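Local atomic coordinates of arsenic responsive repressor ArsR (Corynebacterium glutamicum ATCC 13032, PDB entry 6J0E), a protein that probably binds operator DNA as a dimer and represses arsenic-resistance genes until trivalent arsenic binds and relieves the repression. Residues B[29-34]-B[105-110]; B[36-41]-B[84-89]. All blocks are in the same frame, centred on the assembly; numbering follows the deposited sequence.

Contact 1: residues B[29-34]-B[105-110]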
# COMPACT_ATOMS: atom_id res chain seq x y z
N GLU B 29 4.30 -0.62 -14.24
CA GLU B 29 5.74 -0.62 -14.07
C GLU B 29 6.16 0.63 -13.22
O GLU B 29 7.02 0.52 -12.37
CB GLU B 29 6.51 -0.60 -15.40
CG GLU B 29 8.02 -0.72 -15.14
CD GLU B 29 8.87 -0.70 -16.39
OE1 GLU B 29 8.34 -0.53 -17.52
OE2 GLU B 29 10.09 -0.83 -16.18
N HIS B 30 5.42 1.77 -13.37
CA HIS B 30 5.62 2.94 -12.55
C HIS B 30 5.29 2.68 -11.11
O HIS B 30 6.01 3.05 -10.27
CB HIS B 30 4.78 4.08 -13.18
CG HIS B 30 4.93 5.36 -12.43
ND1 HIS B 30 6.19 5.84 -12.17
CD2 HIS B 30 4.05 6.14 -11.79
CE1 HIS B 30 6.07 6.93 -11.42
NE2 HIS B 30 4.78 7.13 -11.19
N TYR B 31 4.11 2.04 -10.83
CA TYR B 31 3.79 1.66 -9.50
C TYR B 31 4.88 0.82 -8.85
O TYR B 31 5.21 0.93 -7.70
CB TYR B 31 2.45 0.94 -9.46
CG TYR B 31 1.28 1.83 -9.83
CD1 TYR B 31 1.22 3.07 -9.26
CD2 TYR B 31 0.29 1.43 -10.72
CE1 TYR B 31 0.14 3.89 -9.52
CE2 TYR B 31 -0.77 2.23 -11.00
CZ TYR B 31 -0.83 3.44 -10.43
OH TYR B 31 -1.87 4.41 -10.47
N ALA B 32 5.42 -0.17 -9.57
CA ALA B 32 6.49 -0.95 -9.02
C ALA B 32 7.76 -0.14 -8.76
O ALA B 32 8.42 -0.32 -7.75
CB ALA B 32 6.83 -2.11 -10.01
N ASP B 33 8.08 0.83 -9.66
CA ASP B 33 9.19 1.71 -9.34
C ASP B 33 8.90 2.52 -8.07
O ASP B 33 9.76 2.71 -7.35
CB ASP B 33 9.57 2.72 -10.47
CG ASP B 33 9.92 2.03 -11.81
OD1 ASP B 33 10.40 0.89 -11.77
OD2 ASP B 33 9.71 2.69 -12.90
N LEU B 34 7.64 2.92 -7.83
CA LEU B 34 7.38 3.63 -6.61
C LEU B 34 7.59 2.76 -5.40
O LEU B 34 7.98 3.21 -4.35
CB LEU B 34 5.93 4.23 -6.66
CG LEU B 34 5.73 5.37 -7.71
CD1 LEU B 34 4.28 5.81 -7.64
CD2 LEU B 34 6.63 6.53 -7.32
N PHE B 105 0.19 8.58 -2.44
CA PHE B 105 -0.05 7.60 -1.41
C PHE B 105 -1.42 7.06 -1.60
O PHE B 105 -1.66 5.92 -1.40
CB PHE B 105 0.21 8.18 0.01
CG PHE B 105 1.65 8.45 0.25
CD1 PHE B 105 2.58 7.39 0.55
CD2 PHE B 105 2.19 9.75 0.12
CE1 PHE B 105 3.93 7.64 0.69
CE2 PHE B 105 3.52 9.96 0.31
CZ PHE B 105 4.42 8.94 0.57
N ALA B 106 -2.37 7.94 -1.86
CA ALA B 106 -3.76 7.49 -2.13
C ALA B 106 -3.83 6.53 -3.34
O ALA B 106 -4.53 5.50 -3.29
CB ALA B 106 -4.68 8.67 -2.33
N GLU B 107 -3.07 6.79 -4.35
CA GLU B 107 -3.01 5.94 -5.50
C GLU B 107 -2.45 4.56 -5.10
O GLU B 107 -3.03 3.54 -5.53
CB GLU B 107 -2.03 6.48 -6.63
CG GLU B 107 -2.62 7.68 -7.32
CD GLU B 107 -2.03 7.89 -8.74
OE1 GLU B 107 -0.93 7.37 -9.05
OE2 GLU B 107 -2.71 8.67 -9.53
N LEU B 108 -1.36 4.53 -4.34
CA LEU B 108 -0.71 3.27 -3.86
C LEU B 108 -1.68 2.48 -2.98
O LEU B 108 -1.71 1.25 -3.05
CB LEU B 108 0.71 3.49 -3.25
CG LEU B 108 1.77 4.05 -4.13
CD1 LEU B 108 3.05 4.11 -3.35
CD2 LEU B 108 1.96 3.23 -5.41
N ARG B 109 -2.42 3.15 -2.07
CA ARG B 109 -3.50 2.48 -1.33
C ARG B 109 -4.50 1.75 -2.14
O ARG B 109 -4.89 0.66 -1.75
CB ARG B 109 -4.19 3.38 -0.35
CG ARG B 109 -3.29 3.79 0.78
CD ARG B 109 -4.11 4.51 1.93
NE ARG B 109 -4.97 5.57 1.52
CZ ARG B 109 -4.56 6.85 1.39
NH1 ARG B 109 -3.25 7.19 1.60
NH2 ARG B 109 -5.41 7.70 0.98
N THR B 110 -4.90 2.33 -3.31
CA THR B 110 -5.80 1.71 -4.24
C THR B 110 -5.15 0.48 -4.93
O THR B 110 -5.80 -0.58 -5.09
CB THR B 110 -6.25 2.71 -5.31
OG1 THR B 110 -6.84 3.82 -4.64
CG2 THR B 110 -7.11 2.08 -6.33
O HOH W 1 -4.09 3.71 -8.23
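Tyr31 reaches from helix 28-38 to helix 102-111 and carries the larger share of the contact from its side. With CG anti to the carbonyl carbon (chi1 -66°), the bond from CB carries the ring out of its own helix. Tyr31 CD1 then meets Leu108 CD2 at 3.9 Å, the leucine methyl coming obliquely to the ring. One atom further, CE1 lies 3.7 Å from Glu107 OE1, which sits at the ring edge near its plane. At the tip, a weak hydrogen bond from OH to the same OE1 is possible (3.4 Å), but a water 3.2 Å from Tyr31 OH, donating to Glu107 O, may compete for the proton. Leu34, one turn on, adds CD1 against Leu108 CD2 at 4.1 Å. The axes of the two short segments approach to 11.3 Å at a crossing angle of -110°, a gap for long side chains. The contact sits beside the dimer interface, where Tyr31 packs on Leu44 and Leu108 on Leu112 of the second subunit. Tyrosine suits this place, being apolar along its flank and polar at its tip: leucine packs against the flank, while carboxylate and water lie round the hydroxyl.

Contact 2: residues B[36-41]-B[84-89]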
# COMPACT_ATOMS: atom_id res chain seq x y z
N LYS B 36 9.65 0.35 -5.07
CA LYS B 36 11.07 0.16 -4.99
C LYS B 36 11.71 1.36 -4.25
O LYS B 36 12.48 1.13 -3.31
CB LYS B 36 11.60 -0.08 -6.44
CG LYS B 36 13.06 -0.30 -6.46
CD LYS B 36 13.42 -0.73 -7.88
CE LYS B 36 14.58 -1.64 -7.84
NZ LYS B 36 15.72 -0.92 -7.21
N VAL B 37 11.17 2.57 -4.52
CA VAL B 37 11.58 3.76 -3.87
C VAL B 37 11.28 3.67 -2.37
O VAL B 37 12.05 4.07 -1.57
CB VAL B 37 10.95 5.03 -4.47
CG1 VAL B 37 11.26 6.23 -3.58
CG2 VAL B 37 11.49 5.29 -5.82
N LEU B 38 10.12 3.13 -2.03
CA LEU B 38 9.70 2.94 -0.69
C LEU B 38 10.41 1.80 0.04
O LEU B 38 10.33 1.67 1.23
CB LEU B 38 8.19 2.71 -0.63
CG LEU B 38 7.31 3.90 -1.00
CD1 LEU B 38 5.89 3.43 -0.85
CD2 LEU B 38 7.54 5.07 0.07
N GLY B 39 11.08 0.91 -0.66
CA GLY B 39 11.76 -0.24 -0.02
C GLY B 39 13.09 0.17 0.48
O GLY B 39 13.99 -0.58 0.34
N ASP B 40 13.20 1.26 1.22
CA ASP B 40 14.41 1.63 1.93
C ASP B 40 13.94 2.05 3.35
O ASP B 40 13.11 2.92 3.49
CB ASP B 40 15.08 2.83 1.23
CG ASP B 40 16.29 3.34 1.99
OD1 ASP B 40 16.19 3.86 3.08
OD2 ASP B 40 17.37 3.24 1.50
N PRO B 41 14.47 1.51 4.38
CA PRO B 41 14.05 1.86 5.75
C PRO B 41 14.17 3.29 6.20
O PRO B 41 13.25 3.80 6.86
CB PRO B 41 14.97 0.99 6.69
CG PRO B 41 15.88 0.26 5.78
CD PRO B 41 15.70 0.67 4.35
N ALA B 84 10.53 11.09 -7.06
CA ALA B 84 9.45 10.08 -7.20
C ALA B 84 8.07 10.63 -7.12
O ALA B 84 7.08 9.95 -7.43
CB ALA B 84 9.69 8.93 -6.27
N GLY B 85 7.95 11.84 -6.54
CA GLY B 85 6.68 12.52 -6.40
C GLY B 85 6.02 12.34 -5.01
O GLY B 85 4.86 12.78 -4.80
N PHE B 86 6.68 11.62 -4.06
CA PHE B 86 6.17 11.52 -2.73
C PHE B 86 6.15 12.83 -1.92
O PHE B 86 5.39 12.98 -0.97
CB PHE B 86 6.90 10.46 -1.90
CG PHE B 86 6.74 9.03 -2.47
CD1 PHE B 86 5.46 8.53 -2.60
CD2 PHE B 86 7.81 8.28 -2.85
CE1 PHE B 86 5.27 7.25 -3.15
CE2 PHE B 86 7.62 7.00 -3.41
CZ PHE B 86 6.39 6.50 -3.48
N LEU B 87 7.14 13.67 -2.31
CA LEU B 87 7.39 14.98 -1.57
C LEU B 87 7.48 16.05 -2.61
O LEU B 87 7.77 15.79 -3.75
CB LEU B 87 8.70 15.06 -0.81
CG LEU B 87 8.93 13.89 0.14
CD1 LEU B 87 10.37 13.96 0.65
CD2 LEU B 87 7.95 13.74 1.28
N ASP B 88 7.30 17.27 -2.16
CA ASP B 88 7.78 18.34 -3.08
C ASP B 88 8.30 19.42 -2.18
O ASP B 88 8.31 19.24 -0.97
CB ASP B 88 6.74 18.88 -4.05
CG ASP B 88 5.59 19.49 -3.39
OD1 ASP B 88 5.53 19.67 -2.19
OD2 ASP B 88 4.68 19.88 -4.15
N ARG B 89 8.84 20.43 -2.82
CA ARG B 89 9.57 21.41 -2.07
C ARG B 89 8.68 22.67 -1.99
O ARG B 89 8.05 23.08 -2.98
CB ARG B 89 10.89 21.68 -2.77
CG ARG B 89 11.90 20.55 -2.77
CD ARG B 89 12.75 20.54 -4.04
NE ARG B 89 13.58 21.76 -4.14
CZ ARG B 89 14.81 21.91 -3.61
NH1 ARG B 89 15.40 20.97 -2.90
NH2 ARG B 89 15.45 23.07 -3.74
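Val37 and Leu38, at the C-terminal part of helix 28-38, meet the ring of Phe86 from two directions. Val37 CG1 comes in at the ring edge, near its plane, and lies 3.7 Å from Phe86 CE2. Leu38 takes one face: its CD2 stands 4.2 Å from the Phe86 ring centroid and 21° off the normal, a CH-pi contact, while Leu38 CG touches Phe86 CZ at 3.7 Å. Val37 CG1, anti to the backbone N (chi1 171°), reaches Phe86 and also touches Ala84 CB; CG2, anti to the carbonyl carbon, packs on Ala84 CB at 4.1 Å. A branched residue suits a place with two neighbours, and the small alanine lets the end of helix 71-83 come close.

Phe86 directly follows the turn that closes helix 71-83, which probably helps direct it. Gly85 makes that turn, a Schellman motif, at a phi of 97°, where a CB would jam against the carbonyl O of Ala84. This is the junction between recognition helix and wing in the winged helix-turn-helix fold of ArsR repressors: the chain leaves helix 71-83 and enters the hairpin of strands 87-92 and 95-100. Phe86 is held further by backbone hydrogen bonding to Arg101, and its ring also meets Leu104 of helix 102-111. After helix 28-38 the chain makes an inverse gamma turn about Gly39, and Asp40 N-caps helix 41-52, its OD1 accepting a hydrogen bond from Arg43 N. Beyond these, Leu38 packs on Leu44 and Leu47 of that helix and on Phe35 of the second subunit.

In the fold
From the N terminus the chain runs through helix 20-24 into helix 28-38, which supplies residues 29-34 for contact 1 and, with the turn after it, 36-41 for contact 2. Helices 41-52, 60-67 and 71-83 follow before residues 84-89 return to the end of helix 28-38 and close contact 2, the inner loop. Past the hairpin of strands 87-92 and 95-100, helix 102-111 closes the outer loop as contact 1, so the two nest without crossing. Their centres lie about 11 Å apart, and the two touch: Phe105 meets Phe86, and Leu108 meets Leu38. Helix 28-38 thus packs against both the start of the wing and helix 102-111, and both contacts reach the second subunit.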